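PDB 4QIT: nitronate monooxygenase family protein from Pseudomonas aeruginosa, which uses FMN and molecular oxygen to oxidatively denitrify alkyl nitronates, with the toxin propionate 3-nitronate as its best substrate. Local coordinates for residues A[267-279]-A[283-295]. The protein carries 1 engineered substitution. Residues are numbered along the deposited sequence; the frame is centred on the assembly and turned at random.
Sequences PRAARTALTVTMS and ARGLPNRMFFDAA
Thr-277 OG1 donates a hydrogen bond of 2.7 Å to Met-290 O, which ties the loop after strand 283-285 to the connection between the two hairpin strands. Within the antiparallel hairpin, Ala-273 and Gly-285 form one hydrogen-bonded pair and Thr-275 and Ala-283 the next. Arg-284 NH1 donates to Thr-272 OG1 at 3.1 Å, with the hydroxyl tilted 22° from the guanidinium plane; Arg-284 NH2 is held by Ile-184 O. Water 2 links Arg-268 NE to Pro-287 O, while Arg-268 NH2 hydrogen-bonds Gln-330 OE1. On one face of the hairpin Leu-274 lies across Arg-284, its CG over the guanidinium. On the other face the Phe-291 ring is clamped between Pro-287 CA and the methyl of Thr-275, whose CG2 makes a CH-pi contact 3.6 Å from the ring centroid. With its OG1 anti to the backbone N (chi1 179°), Thr-275 turns this methyl to the ring while the hydroxyl closes an ST turn with Thr-277 N. Farther along, Thr-277 CG2 sits over the Phe-292 ring, and Met-278 CE reaches Phe-291 CE1 at 3.5 Å. Thr-275 and Thr-277 thus each set a methyl over a phenylalanine ring while the hydroxyl takes part in a hydrogen bond, fastening the loop against the Ala-273 and Thr-275 face of a hairpin whose Ala-283 side chain lies about 5 Å from bound nitroethane.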
loop_
_atom_site.group_PDB
_atom_site.type_symbol
_atom_site.label_atom_id
_atom_site.label_comp_id
_atom_site.label_asym_id
_atom_site.label_seq_id
_atom_site.Cartn_x
_atom_site.Cartn_y
_atom_site.Cartn_z
ATOM N N PRO A 267 4.142 -11.851 -18.343
ATOM C CA PRO A 267 2.834 -11.456 -17.810
ATOM C C PRO A 267 2.686 -11.640 -16.297
ATOM O O PRO A 267 1.818 -11.019 -15.696
ATOM C CB PRO A 267 1.850 -12.358 -18.567
ATOM C CG PRO A 267 2.670 -13.522 -19.039
ATOM C CD PRO A 267 4.057 -13.002 -19.263
ATOM N N ARG A 268 3.502 -12.490 -15.681
ATOM C CA ARG A 268 3.402 -12.651 -14.230
ATOM C C ARG A 268 3.726 -11.356 -13.480
ATOM O O ARG A 268 3.285 -11.171 -12.347
ATOM C CB ARG A 268 4.287 -13.794 -13.737
ATOM C CG ARG A 268 3.833 -15.165 -14.226
ATOM C CD ARG A 268 4.830 -16.253 -13.837
ATOM N NE ARG A 268 5.027 -16.279 -12.387
ATOM C CZ ARG A 268 6.138 -16.683 -11.784
ATOM N NH1 ARG A 268 7.159 -17.126 -12.502
ATOM N NH2 ARG A 268 6.215 -16.652 -10.458
ATOM N N ALA A 269 4.458 -10.450 -14.124
ATOM C CA ALA A 269 4.814 -9.171 -13.497
ATOM C C ALA A 269 3.596 -8.294 -13.210
ATOM O O ALA A 269 3.688 -7.303 -12.474
ATOM C CB ALA A 269 5.841 -8.412 -14.351
ATOM N N ALA A 270 2.452 -8.663 -13.777
ATOM C CA ALA A 270 1.222 -7.915 -13.552
ATOM C C ALA A 270 0.698 -8.047 -12.127
ATOM O O ALA A 270 -0.151 -7.264 -11.708
ATOM C CB ALA A 270 0.150 -8.334 -14.545
ATOM N N ARG A 271 1.161 -9.041 -11.375
ATOM C CA ARG A 271 0.625 -9.194 -10.022
ATOM C C ARG A 271 1.655 -9.757 -9.040
ATOM O O ARG A 271 2.298 -10.786 -9.290
ATOM C CB ARG A 271 -0.664 -10.036 -10.062
ATOM C CG ARG A 271 -1.417 -10.231 -8.734
ATOM C CD ARG A 271 -2.284 -9.038 -8.284
ATOM N NE ARG A 271 -3.168 -8.456 -9.302
ATOM C CZ ARG A 271 -4.500 -8.506 -9.299
ATOM N NH1 ARG A 271 -5.155 -9.140 -8.333
ATOM N NH2 ARG A 271 -5.182 -7.905 -10.270
ATOM N N THR A 272 1.861 -9.027 -7.948
ATOM C CA THR A 272 2.673 -9.526 -6.841
ATOM C C THR A 272 1.778 -9.833 -5.646
ATOM O O THR A 272 0.635 -9.380 -5.572
ATOM C CB THR A 272 3.765 -8.528 -6.392
ATOM O OG1 THR A 272 3.152 -7.371 -5.795
ATOM C CG2 THR A 272 4.651 -8.105 -7.568
ATOM N N ALA A 273 2.297 -10.600 -4.700
ATOM C CA ALA A 273 1.555 -10.906 -3.482
ATOM C C ALA A 273 2.511 -11.094 -2.325
ATOM O O ALA A 273 3.711 -11.328 -2.521
ATOM C CB ALA A 273 0.697 -12.155 -3.669
ATOM N N LEU A 274 1.968 -10.988 -1.118
ATOM C CA LEU A 274 2.723 -11.255 0.099
ATOM C C LEU A 274 2.560 -12.703 0.516
ATOM O O LEU A 274 1.479 -13.287 0.386
ATOM C CB LEU A 274 2.224 -10.359 1.233
ATOM C CG LEU A 274 2.485 -8.873 1.022
ATOM C CD1 LEU A 274 1.666 -8.028 2.001
ATOM C CD2 LEU A 274 3.965 -8.612 1.210
ATOM N N THR A 275 3.635 -13.289 1.028
ATOM C CA THR A 275 3.582 -14.644 1.548
ATOM C C THR A 275 4.448 -14.764 2.796
ATOM O O THR A 275 5.503 -14.131 2.898
ATOM C CB THR A 275 4.051 -15.676 0.495
ATOM O OG1 THR A 275 4.009 -16.994 1.064
ATOM C CG2 THR A 275 5.488 -15.379 0.004
ATOM N N VAL A 276 3.991 -15.567 3.751
ATOM C CA VAL A 276 4.830 -15.937 4.886
ATOM C C VAL A 276 5.321 -17.377 4.781
ATOM O O VAL A 276 6.166 -17.795 5.565
ATOM C CB VAL A 276 4.110 -15.782 6.245
ATOM C CG1 VAL A 276 3.660 -14.351 6.445
ATOM C CG2 VAL A 276 2.944 -16.775 6.369
ATOM N N THR A 277 4.802 -18.130 3.816
ATOM C CA THR A 277 5.111 -19.564 3.744
ATOM C C THR A 277 6.438 -19.875 3.043
ATOM O O THR A 277 6.978 -20.978 3.177
ATOM C CB THR A 277 3.959 -20.366 3.108
ATOM O OG1 THR A 277 3.551 -19.739 1.888
ATOM C CG2 THR A 277 2.768 -20.427 4.068
ATOM N N MET A 278 6.965 -18.910 2.302
ATOM C CA MET A 278 8.273 -19.055 1.671
ATOM C C MET A 278 9.412 -19.045 2.692
ATOM O O MET A 278 10.293 -19.907 2.666
ATOM C CB MET A 278 8.483 -17.936 0.636
ATOM C CG MET A 278 9.795 -18.020 -0.150
ATOM S SD MET A 278 9.712 -19.048 -1.628
ATOM C CE MET A 278 8.601 -18.065 -2.639
ATOM N N SER A 279 9.402 -18.078 3.603
ATOM C CA SER A 279 10.568 -17.867 4.450
ATOM C C SER A 279 10.255 -17.850 5.934
ATOM O O SER A 279 11.166 -17.917 6.754
ATOM C CB SER A 279 11.227 -16.545 4.089
ATOM O OG SER A 279 10.417 -15.472 4.545
ATOM N N ALA A 283 6.836 -11.447 2.850
ATOM C CA ALA A 283 7.692 -11.007 1.749
ATOM C C ALA A 283 6.893 -10.964 0.463
ATOM O O ALA A 283 5.975 -11.761 0.277
ATOM C CB ALA A 283 8.883 -11.933 1.607
ATOM N N ARG A 284 7.231 -10.017 -0.412
ATOM C CA ARG A 284 6.484 -9.786 -1.635
ATOM C C ARG A 284 7.195 -10.307 -2.880
ATOM O O ARG A 284 8.349 -9.963 -3.139
ATOM C CB ARG A 284 6.198 -8.296 -1.816
ATOM C CG ARG A 284 5.411 -8.011 -3.115
ATOM C CD ARG A 284 5.123 -6.513 -3.340
ATOM N NE ARG A 284 4.340 -5.948 -2.241
ATOM C CZ ARG A 284 3.051 -6.186 -2.026
ATOM N NH1 ARG A 284 2.356 -6.982 -2.839
ATOM N NH2 ARG A 284 2.465 -5.635 -0.968
ATOM N N GLY A 285 6.494 -11.105 -3.672
ATOM C CA GLY A 285 7.060 -11.543 -4.935
ATOM C C GLY A 285 6.009 -12.006 -5.911
ATOM O O GLY A 285 4.813 -11.801 -5.701
ATOM N N LEU A 286 6.466 -12.633 -6.990
ATOM C CA LEU A 286 5.573 -13.154 -8.026
ATOM C C LEU A 286 5.042 -14.508 -7.552
ATOM O O LEU A 286 5.808 -15.463 -7.399
ATOM C CB LEU A 286 6.345 -13.303 -9.348
ATOM C CG LEU A 286 7.108 -12.057 -9.809
ATOM C CD1 LEU A 286 7.960 -12.319 -11.045
ATOM C CD2 LEU A 286 6.158 -10.920 -10.097
ATOM N N PRO A 287 3.732 -14.598 -7.291
ATOM C CA PRO A 287 3.187 -15.789 -6.624
ATOM C C PRO A 287 3.355 -17.077 -7.430
ATOM O O PRO A 287 3.240 -17.109 -8.663
ATOM C CB PRO A 287 1.699 -15.450 -6.424
ATOM C CG PRO A 287 1.433 -14.308 -7.354
ATOM C CD PRO A 287 2.711 -13.554 -7.506
ATOM N N ASN A 288 3.651 -18.143 -6.702
ATOM C CA ASN A 288 3.822 -19.461 -7.294
ATOM C C ASN A 288 3.384 -20.520 -6.286
ATOM O O ASN A 288 2.616 -20.227 -5.377
ATOM C CB ASN A 288 5.260 -19.661 -7.783
ATOM C CG ASN A 288 6.291 -19.549 -6.670
ATOM O OD1 ASN A 288 5.981 -19.673 -5.483
ATOM N ND2 ASN A 288 7.542 -19.334 -7.064
ATOM N N ARG A 289 3.892 -21.743 -6.414
ATOM C CA ARG A 289 3.419 -22.822 -5.544
ATOM C C ARG A 289 3.835 -22.678 -4.075
ATOM O O ARG A 289 3.212 -23.278 -3.188
ATOM C CB ARG A 289 3.810 -24.188 -6.123
ATOM C CG ARG A 289 3.216 -24.414 -7.503
ATOM C CD ARG A 289 3.537 -25.798 -8.040
ATOM N NE ARG A 289 2.958 -26.857 -7.217
ATOM C CZ ARG A 289 3.257 -28.144 -7.361
ATOM N NH1 ARG A 289 4.125 -28.515 -8.284
ATOM N NH2 ARG A 289 2.697 -29.052 -6.575
ATOM N N MET A 290 4.852 -21.860 -3.807
ATOM C CA MET A 290 5.224 -21.569 -2.427
ATOM C C MET A 290 4.341 -20.526 -1.751
ATOM O O MET A 290 4.520 -20.255 -0.564
ATOM C CB MET A 290 6.690 -21.137 -2.320
ATOM C CG MET A 290 7.684 -22.275 -2.416
ATOM S SD MET A 290 7.295 -23.636 -1.281
ATOM C CE MET A 290 7.161 -22.804 0.310
ATOM N N PHE A 291 3.393 -19.950 -2.488
ATOM C CA PHE A 291 2.512 -18.917 -1.937
ATOM C C PHE A 291 1.165 -19.536 -1.585
ATOM O O PHE A 291 0.222 -19.492 -2.380
ATOM C CB PHE A 291 2.268 -17.793 -2.957
ATOM C CG PHE A 291 3.435 -16.852 -3.163
ATOM C CD1 PHE A 291 4.664 -17.315 -3.626
ATOM C CD2 PHE A 291 3.265 -15.481 -2.984
ATOM C CE1 PHE A 291 5.712 -16.436 -3.867
ATOM C CE2 PHE A 291 4.303 -14.597 -3.224
ATOM C CZ PHE A 291 5.531 -15.074 -3.659
ATOM N N PHE A 292 1.061 -20.113 -0.396
ATOM C CA PHE A 292 -0.220 -20.670 0.020
ATOM C C PHE A 292 -0.715 -20.090 1.340
ATOM O O PHE A 292 -0.017 -19.312 1.998
ATOM C CB PHE A 292 -0.185 -22.204 0.041
ATOM C CG PHE A 292 0.894 -22.786 0.905
ATOM C CD1 PHE A 292 2.153 -23.039 0.386
ATOM C CD2 PHE A 292 0.637 -23.113 2.229
ATOM C CE1 PHE A 292 3.148 -23.587 1.177
ATOM C CE2 PHE A 292 1.619 -23.663 3.024
ATOM C CZ PHE A 292 2.881 -23.901 2.501
ATOM N N ASP A 293 -1.938 -20.463 1.715
ATOM C CA ASP A 293 -2.555 -19.933 2.923
ATOM C C ASP A 293 -2.090 -20.713 4.148
ATOM O O ASP A 293 -2.420 -21.888 4.307
ATOM C CB ASP A 293 -4.080 -20.006 2.808
ATOM C CG ASP A 293 -4.788 -19.197 3.877
ATOM O OD1 ASP A 293 -4.136 -18.766 4.853
ATOM O OD2 ASP A 293 -6.012 -18.990 3.744
ATOM N N ALA A 294 -1.339 -20.048 5.021
ATOM C CA ALA A 294 -0.834 -20.676 6.238
ATOM C C ALA A 294 -1.953 -20.971 7.230
ATOM O O ALA A 294 -1.766 -21.733 8.175
ATOM C CB ALA A 294 0.216 -19.798 6.887
ATOM N N ALA A 295 -3.111 -20.353 7.012
ATOM C CA ALA A 295 -4.240 -20.503 7.924
ATOM C C ALA A 295 -5.261 -21.521 7.420
ATOM O O ALA A 295 -6.270 -21.763 8.078
ATOM C CB ALA A 295 -4.907 -19.156 8.164
HETATM O O HOH W 1 8.081 -19.396 -10.002
HETATM O O HOH W 2 3.330 -15.134 -10.584
HETATM O O HOH W 3 1.203 -17.298 0.833
HETATM O O HOH W 4 1.298 -16.558 3.273
#